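Local coordinates for ATP phosphoribosyltransferase regulatory subunit (Thermotoga maritima, PDB 1USY), which is probably required for the first step of histidine biosynthesis and may allow histidine to regulate ATP phosphoribosyltransferase by feedback, at residues F48-D53 against F78-S83. Sequence-based numbering, arbitrary orientation.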
loop_
_atom_site.group_PDB
_atom_site.type_symbol
_atom_site.label_atom_id
_atom_site.label_comp_id
_atom_site.label_asym_id
_atom_site.label_seq_id
_atom_site.Cartn_x
_atom_site.Cartn_y
_atom_site.Cartn_z
ATOM N N PHE C 48 3.770 -7.915 4.957
ATOM C CA PHE C 48 4.987 -8.677 5.144
ATOM C C PHE C 48 6.076 -7.965 5.909
ATOM O O PHE C 48 6.015 -6.762 6.159
ATOM C CB PHE C 48 5.589 -9.128 3.830
ATOM C CG PHE C 48 4.680 -9.936 2.975
ATOM C CD1 PHE C 48 3.922 -9.314 1.975
ATOM C CD2 PHE C 48 4.632 -11.317 3.103
ATOM C CE1 PHE C 48 3.112 -10.050 1.145
ATOM C CE2 PHE C 48 3.792 -12.077 2.267
ATOM C CZ PHE C 48 3.036 -11.434 1.288
ATOM N N SER C 49 7.087 -8.770 6.224
ATOM C CA SER C 49 8.257 -8.405 6.942
ATOM C C SER C 49 9.357 -8.877 6.042
ATOM O O SER C 49 9.239 -9.946 5.457
ATOM C CB SER C 49 8.320 -9.250 8.203
ATOM O OG SER C 49 7.755 -8.558 9.293
ATOM N N ILE C 50 10.447 -8.123 5.951
ATOM C CA ILE C 50 11.583 -8.549 5.140
ATOM C C ILE C 50 12.780 -8.933 5.988
ATOM O O ILE C 50 13.056 -8.305 6.998
ATOM C CB ILE C 50 11.950 -7.469 4.095
ATOM C CG1 ILE C 50 12.975 -8.026 3.125
ATOM C CG2 ILE C 50 12.504 -6.224 4.745
ATOM C CD1 ILE C 50 12.862 -7.488 1.725
ATOM N N ARG C 51 13.497 -9.963 5.575
ATOM C CA ARG C 51 14.640 -10.446 6.334
ATOM C C ARG C 51 15.669 -9.335 6.666
ATOM O O ARG C 51 16.287 -8.723 5.773
ATOM C CB ARG C 51 15.293 -11.604 5.603
ATOM C CG ARG C 51 16.555 -12.108 6.272
ATOM C CD ARG C 51 17.435 -12.885 5.324
ATOM N NE ARG C 51 16.675 -13.968 4.713
ATOM C CZ ARG C 51 16.701 -14.250 3.426
ATOM N NH1 ARG C 51 17.450 -13.535 2.591
ATOM N NH2 ARG C 51 15.975 -15.258 2.973
ATOM N N GLU C 52 15.820 -9.062 7.959
ATOM C CA GLU C 52 16.662 -7.972 8.401
ATOM C C GLU C 52 17.796 -8.454 9.291
ATOM O O GLU C 52 18.776 -7.728 9.533
ATOM C CB GLU C 52 15.799 -6.925 9.091
ATOM C CG GLU C 52 15.164 -5.986 8.079
ATOM C CD GLU C 52 14.193 -5.000 8.682
ATOM O OE1 GLU C 52 12.974 -5.305 8.723
ATOM O OE2 GLU C 52 14.651 -3.907 9.099
ATOM N N ASP C 53 17.680 -9.683 9.752
ATOM C CA ASP C 53 18.594 -10.289 10.697
ATOM C C ASP C 53 18.439 -11.796 10.568
ATOM O O ASP C 53 17.344 -12.325 10.783
ATOM C CB ASP C 53 18.216 -9.849 12.120
ATOM C CG ASP C 53 19.013 -10.568 13.201
ATOM O OD1 ASP C 53 18.822 -11.784 13.409
ATOM O OD2 ASP C 53 19.842 -9.988 13.928
ATOM N N PHE C 78 20.794 -12.232 0.747
ATOM C CA PHE C 78 20.602 -10.825 1.002
ATOM C C PHE C 78 19.964 -10.605 2.363
ATOM O O PHE C 78 18.997 -11.241 2.708
ATOM C CB PHE C 78 19.811 -10.166 -0.168
ATOM C CG PHE C 78 20.618 -10.066 -1.440
ATOM C CD1 PHE C 78 20.375 -10.907 -2.494
ATOM C CD2 PHE C 78 21.698 -9.179 -1.536
ATOM C CE1 PHE C 78 21.147 -10.847 -3.654
ATOM C CE2 PHE C 78 22.484 -9.108 -2.693
ATOM C CZ PHE C 78 22.211 -9.923 -3.756
ATOM N N VAL C 79 20.535 -9.707 3.145
ATOM C CA VAL C 79 19.856 -9.169 4.314
ATOM C C VAL C 79 19.514 -7.707 3.947
ATOM O O VAL C 79 20.333 -7.029 3.299
ATOM C CB VAL C 79 20.759 -9.253 5.523
ATOM C CG1 VAL C 79 20.225 -8.405 6.630
ATOM C CG2 VAL C 79 20.955 -10.741 5.968
ATOM N N TYR C 80 18.295 -7.257 4.278
ATOM C CA TYR C 80 17.784 -5.940 3.856
ATOM C C TYR C 80 17.739 -5.009 5.079
ATOM O O TYR C 80 17.635 -5.473 6.235
ATOM C CB TYR C 80 16.387 -6.038 3.161
ATOM C CG TYR C 80 16.305 -7.058 2.015
ATOM C CD1 TYR C 80 16.536 -8.420 2.240
ATOM C CD2 TYR C 80 16.018 -6.664 0.717
ATOM C CE1 TYR C 80 16.498 -9.347 1.201
ATOM C CE2 TYR C 80 15.948 -7.599 -0.334
ATOM C CZ TYR C 80 16.209 -8.933 -0.096
ATOM O OH TYR C 80 16.160 -9.873 -1.133
ATOM N N ARG C 81 17.857 -3.705 4.814
ATOM C CA ARG C 81 17.851 -2.676 5.838
ATOM C C ARG C 81 17.513 -1.394 5.122
ATOM O O ARG C 81 17.559 -1.356 3.890
ATOM C CB ARG C 81 19.211 -2.572 6.573
ATOM C CG ARG C 81 20.106 -1.401 6.141
ATOM C CD ARG C 81 21.553 -1.452 6.662
ATOM N NE ARG C 81 22.510 -0.782 5.759
ATOM C CZ ARG C 81 23.247 -1.406 4.822
ATOM N NH1 ARG C 81 23.139 -2.713 4.615
ATOM N NH2 ARG C 81 24.090 -0.722 4.071
ATOM N N TYR C 82 17.153 -0.358 5.890
ATOM C CA TYR C 82 16.864 0.960 5.335
ATOM C C TYR C 82 18.039 1.937 5.526
ATOM O O TYR C 82 18.539 2.099 6.633
ATOM C CB TYR C 82 15.579 1.526 5.954
ATOM C CG TYR C 82 14.322 1.010 5.283
ATOM C CD1 TYR C 82 13.605 -0.037 5.828
ATOM C CD2 TYR C 82 13.869 1.559 4.083
ATOM C CE1 TYR C 82 12.464 -0.525 5.189
ATOM C CE2 TYR C 82 12.768 1.079 3.442
ATOM C CZ TYR C 82 12.060 0.038 3.994
ATOM O OH TYR C 82 10.920 -0.419 3.367
ATOM N N SER C 83 18.497 2.559 4.441
ATOM C CA SER C 83 19.411 3.698 4.545
ATOM C C SER C 83 18.631 4.977 4.205
ATOM O O SER C 83 18.267 5.248 3.036
ATOM C CB SER C 83 20.644 3.505 3.654
ATOM O OG SER C 83 21.479 4.644 3.693
HETATM O O HOH W 1 18.890 -5.518 8.491
#
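Tyr-80 N donates a backbone hydrogen bond to Arg-51 O at 2.9 Å, where the chain leaving strand 47-50 meets the edge of strand 74-83. The CA atoms of Glu-52 and Tyr-80 come to 5.1 Å of each other beside it. A second bond reaches the same strand from the Arg-51 side chain: its chain bends at the third torsion (chi3 -55°), which carries NH1 to Phe-78 O at 2.8 Å. That oxygen lies almost in the guanidinium plane, and Asp-77 adds a salt bridge to NH1. With a leucine here, Phe-78 O would probably lose its side-chain donor and Asp-77 its salt-bridge mate. Ile-50 lays CD1 over one face of the Tyr-80 ring, 3.5 Å from its centroid, a CH-pi contact in which the two side chains cross at about a right angle. Strand 74-83 is an outermost strand, within this chain, of the mixed sheet of a domain related to class II aminoacyl-tRNA synthetases; its other edge pairs with strand 86-97, and the contact joins it to the small antiparallel sheet containing strand 47-50. Farther along, the CG1 methyl of Val-79 lies against the Glu-52 carbonyl. Glu-52 OE2 is hydrogen-bonded to Asn-38 ND2, the Tyr-80 hydroxyl to Ala-28 N of a neighbouring regulatory subunit, and Asp-53 N-caps helix 54-60, its OD1 accepting a hydrogen bond from Lys-56 N.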